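PDB 4A0S: octenoyl-CoA reductase/carboxylase from Streptomyces sp., which probably catalyses the NADPH-dependent reductive carboxylation of 2-octenoyl-CoA, supplying an unusual extender unit for polyketide biosynthesis. Local coordinates for residues 136-141 and 183-188. Residues are numbered along the deposited sequence; the frame is centred on the assembly and turned at random.
Sequences HVIVHP and QLLPKP. With CO8 (octanoyl-coenzyme A), chain E.
H140 CG sits between the backbone N and the carbonyl carbon (chi1 67°), and chi2 of 78° sets the turn of the ring, one face of which lies over Q183. Q183 CA meets this face offset toward the rim, 3.9 Å from the ring centroid, a CH-pi contact. Q183 runs out extended, with CG anti to its carbonyl carbon (chi1 -65°). Its amide reaches back to H140, and NE2 donates to H140 O at 3.0 Å, with the acceptor almost in the amide plane. H140 N in turn donates to Q183 O at 2.9 Å, so the two residues are tied by backbone and side chain together. H140 NE2 is hydrogen-bonded to H365, and Q183 OE1 to R180 N.

The segments are antiparallel neighbours in the sheet of the GroES-like domain seen in medium-chain dehydrogenases/reductases. I138 and L185 form a hydrogen-bonded pair: I138 N to L185 O is 2.8 Å, and L185 N donates back to I138 O. Their side chains share one sheet face, with I138 CG1 3.8 Å from L185 CB; helix 365-376 covers this side. On the other face L184 CD2 touches both V137 CG2 and V139 CG2, 3.6 Å from each. V67 of strand 64-73 packs against these three.

At the far end K187 N donates to H136 O at 3.0 Å, from above the carbonyl plane. A water bridges H136 ND1 and K187 NZ, lying in plane at the edge of the imidazole. This water, P188 O, G421 O and L191 O must share the three hydrogens of K187 NZ, and W193 gives the lysine a cation-pi contact. Beyond H140, P141 enters the ligand pocket, where its CG lies 3.7 Å from C6' of the octanoyl-CoA acyl chain.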
loop_
_atom_site.group_PDB
_atom_site.type_symbol
_atom_site.label_atom_id
_atom_site.label_comp_id
_atom_site.label_asym_id
_atom_site.label_seq_id
_atom_site.Cartn_x
_atom_site.Cartn_y
_atom_site.Cartn_z
ATOM N N HIS A 136 29.815 -10.689 16.825
ATOM C CA HIS A 136 29.919 -9.264 16.592
ATOM C C HIS A 136 28.565 -8.756 16.165
ATOM O O HIS A 136 27.980 -9.241 15.191
ATOM C CB HIS A 136 30.960 -8.980 15.520
ATOM C CG HIS A 136 32.367 -9.135 16.005
ATOM N ND1 HIS A 136 33.445 -8.609 15.328
ATOM C CD2 HIS A 136 32.870 -9.713 17.125
ATOM C CE1 HIS A 136 34.555 -8.888 15.990
ATOM N NE2 HIS A 136 34.232 -9.549 17.089
ATOM N N VAL A 137 28.061 -7.796 16.916
ATOM C CA VAL A 137 26.723 -7.292 16.699
ATOM C C VAL A 137 26.680 -5.783 16.662
ATOM O O VAL A 137 27.564 -5.092 17.163
ATOM C CB VAL A 137 25.754 -7.757 17.811
ATOM C CG1 VAL A 137 25.618 -9.284 17.802
ATOM C CG2 VAL A 137 26.214 -7.259 19.170
ATOM N N ILE A 138 25.636 -5.276 16.042
ATOM C CA ILE A 138 25.232 -3.934 16.312
ATOM C C ILE A 138 23.933 -4.095 17.052
ATOM O O ILE A 138 23.273 -5.131 16.950
ATOM C CB ILE A 138 25.080 -3.108 15.053
ATOM C CG1 ILE A 138 24.226 -3.866 14.034
ATOM C CG2 ILE A 138 26.465 -2.756 14.519
ATOM C CD1 ILE A 138 23.707 -3.012 12.890
ATOM N N VAL A 139 23.608 -3.098 17.848
ATOM C CA VAL A 139 22.349 -3.073 18.527
ATOM C C VAL A 139 21.649 -1.863 17.965
ATOM O O VAL A 139 22.250 -0.780 17.872
ATOM C CB VAL A 139 22.518 -2.919 20.036
ATOM C CG1 VAL A 139 21.163 -2.671 20.694
ATOM C CG2 VAL A 139 23.236 -4.136 20.621
ATOM N N HIS A 140 20.397 -2.059 17.562
ATOM C CA HIS A 140 19.526 -0.947 17.216
ATOM C C HIS A 140 18.526 -0.731 18.352
ATOM O O HIS A 140 18.367 -1.590 19.206
ATOM C CB HIS A 140 18.843 -1.168 15.861
ATOM C CG HIS A 140 17.857 -2.289 15.853
ATOM N ND1 HIS A 140 16.590 -2.166 16.378
ATOM C CD2 HIS A 140 17.941 -3.546 15.362
ATOM C CE1 HIS A 140 15.936 -3.302 16.219
ATOM N NE2 HIS A 140 16.739 -4.161 15.615
ATOM N N PRO A 141 17.877 0.443 18.376
ATOM C CA PRO A 141 17.182 0.883 19.586
ATOM C C PRO A 141 15.770 0.342 19.825
ATOM O O PRO A 141 15.208 0.613 20.878
ATOM C CB PRO A 141 17.109 2.406 19.408
ATOM C CG PRO A 141 17.098 2.591 17.917
ATOM C CD PRO A 141 18.090 1.550 17.439
ATOM N N GLN A 183 16.931 -6.755 19.151
ATOM C CA GLN A 183 17.659 -5.517 18.876
ATOM C C GLN A 183 18.963 -5.792 18.148
ATOM O O GLN A 183 19.643 -4.862 17.718
ATOM C CB GLN A 183 17.989 -4.782 20.173
ATOM C CG GLN A 183 16.790 -4.285 20.940
ATOM C CD GLN A 183 17.230 -3.607 22.213
ATOM O OE1 GLN A 183 17.036 -4.126 23.305
ATOM N NE2 GLN A 183 17.887 -2.459 22.068
ATOM N N LEU A 184 19.303 -7.074 18.027
ATOM C CA LEU A 184 20.608 -7.489 17.520
ATOM C C LEU A 184 20.640 -7.771 16.038
ATOM O O LEU A 184 19.761 -8.470 15.507
ATOM C CB LEU A 184 21.076 -8.748 18.249
ATOM C CG LEU A 184 21.449 -8.536 19.709
ATOM C CD1 LEU A 184 21.801 -9.847 20.327
ATOM C CD2 LEU A 184 22.639 -7.588 19.818
ATOM N N LEU A 185 21.692 -7.268 15.396
ATOM C CA LEU A 185 22.004 -7.615 14.024
ATOM C C LEU A 185 23.497 -7.884 13.935
ATOM O O LEU A 185 24.265 -7.336 14.725
ATOM C CB LEU A 185 21.616 -6.484 13.083
ATOM C CG LEU A 185 20.118 -6.210 12.973
ATOM C CD1 LEU A 185 19.868 -4.912 12.195
ATOM C CD2 LEU A 185 19.394 -7.438 12.370
ATOM N N PRO A 186 23.908 -8.723 12.977
ATOM C CA PRO A 186 25.345 -8.899 12.808
ATOM C C PRO A 186 25.987 -7.587 12.403
ATOM O O PRO A 186 25.493 -6.874 11.515
ATOM C CB PRO A 186 25.459 -9.928 11.679
ATOM C CG PRO A 186 24.155 -9.938 11.000
ATOM C CD PRO A 186 23.124 -9.548 12.029
ATOM N N LYS A 187 27.054 -7.249 13.097
ATOM C CA LYS A 187 27.826 -6.072 12.760
ATOM C C LYS A 187 28.380 -6.226 11.351
ATOM O O LYS A 187 28.918 -7.278 11.012
ATOM C CB LYS A 187 28.974 -5.923 13.748
ATOM C CG LYS A 187 29.960 -4.834 13.391
ATOM C CD LYS A 187 31.180 -4.969 14.261
ATOM C CE LYS A 187 32.389 -4.285 13.623
ATOM N NZ LYS A 187 32.879 -5.021 12.408
ATOM N N PRO A 188 28.240 -5.175 10.520
ATOM C CA PRO A 188 28.868 -5.167 9.207
ATOM C C PRO A 188 30.362 -5.423 9.387
ATOM O O PRO A 188 31.047 -4.655 10.064
ATOM C CB PRO A 188 28.626 -3.744 8.727
ATOM C CG PRO A 188 27.352 -3.372 9.365
ATOM C CD PRO A 188 27.430 -3.967 10.742
HETATM N N1A CO8 E . 9.371 15.457 35.659
HETATM C C2A CO8 E . 8.807 14.281 35.937
HETATM N N3A CO8 E . 7.771 13.832 35.238
HETATM C C4A CO8 E . 7.278 14.575 34.222
HETATM C C5A CO8 E . 7.839 15.804 33.896
HETATM C C6A CO8 E . 8.921 16.245 34.653
HETATM N N6A CO8 E . 9.501 17.417 34.374
HETATM N N7A CO8 E . 7.163 16.306 32.863
HETATM C C8A CO8 E . 6.206 15.430 32.548
HETATM N N9A CO8 E . 6.276 14.376 33.377
HETATM C C1B CO8 E . 5.419 13.160 33.409
HETATM C C2B CO8 E . 4.051 13.463 34.030
HETATM O O2B CO8 E . 3.628 12.353 34.854
HETATM C C3B CO8 E . 3.180 13.582 32.782
HETATM O O3B CO8 E . 1.826 13.279 33.082
HETATM P P3B CO8 E . 0.836 14.551 33.227
HETATM O O7A CO8 E . 0.083 14.377 34.661
HETATM O O8A CO8 E . 1.719 15.919 33.469
HETATM O O9A CO8 E . -0.064 14.691 32.064
HETATM C C4B CO8 E . 3.777 12.543 31.839
HETATM O O4B CO8 E . 5.191 12.646 32.058
HETATM C C5B CO8 E . 3.607 12.936 30.366
HETATM O O5B CO8 E . 4.306 11.987 29.535
HETATM P P1A CO8 E . 3.688 10.482 29.323
HETATM O O1A CO8 E . 4.745 9.699 28.316
HETATM O O2A CO8 E . 3.531 9.692 30.585
HETATM O O3A CO8 E . 2.199 10.698 28.656
HETATM P P2A CO8 E . 1.777 10.786 27.073
HETATM O O4A CO8 E . 0.620 11.881 26.969
HETATM O O5A CO8 E . 1.368 9.474 26.471
HETATM O O6A CO8 E . 3.048 11.441 26.285
HETATM C CBP CO8 E . 4.740 11.658 24.512
HETATM C CCP CO8 E . 3.440 10.964 24.982
HETATM C CDP CO8 E . 4.360 13.115 24.199
HETATM C CEP CO8 E . 5.181 10.976 23.216
HETATM C CAP CO8 E . 5.833 11.552 25.629
HETATM O OAP CO8 E . 6.024 10.188 26.127
HETATM C C9P CO8 E . 7.198 12.189 25.249
HETATM O O9P CO8 E . 7.308 13.421 25.239
HETATM N N8P CO8 E . 8.217 11.339 24.981
HETATM C C7P CO8 E . 9.603 11.815 24.691
HETATM C C6P CO8 E . 10.003 11.812 23.189
HETATM C C5P CO8 E . 10.798 13.105 22.885
HETATM O O5P CO8 E . 10.258 14.200 23.020
HETATM N N4P CO8 E . 12.103 13.059 22.623
HETATM C C3P CO8 E . 12.954 11.936 22.249
HETATM C C2P CO8 E . 13.283 12.285 20.790
HETATM S S1P CO8 E . 12.761 10.960 19.637
HETATM C "C1'" CO8 E . 14.317 10.260 19.353
HETATM O "O1'" CO8 E . 15.377 10.908 19.434
HETATM C "C2'" CO8 E . 14.270 8.914 19.060
HETATM C "C3'" CO8 E . 15.389 8.164 18.783
HETATM C "C4'" CO8 E . 15.238 6.810 18.458
HETATM C "C5'" CO8 E . 13.898 6.184 18.813
HETATM C "C6'" CO8 E . 14.069 4.680 18.507
HETATM C "C7'" CO8 E . 12.730 4.002 18.579
HETATM C "C8'" CO8 E . 12.961 2.497 18.410
HETATM O O HOH W 1 32.939 -7.731 12.817
#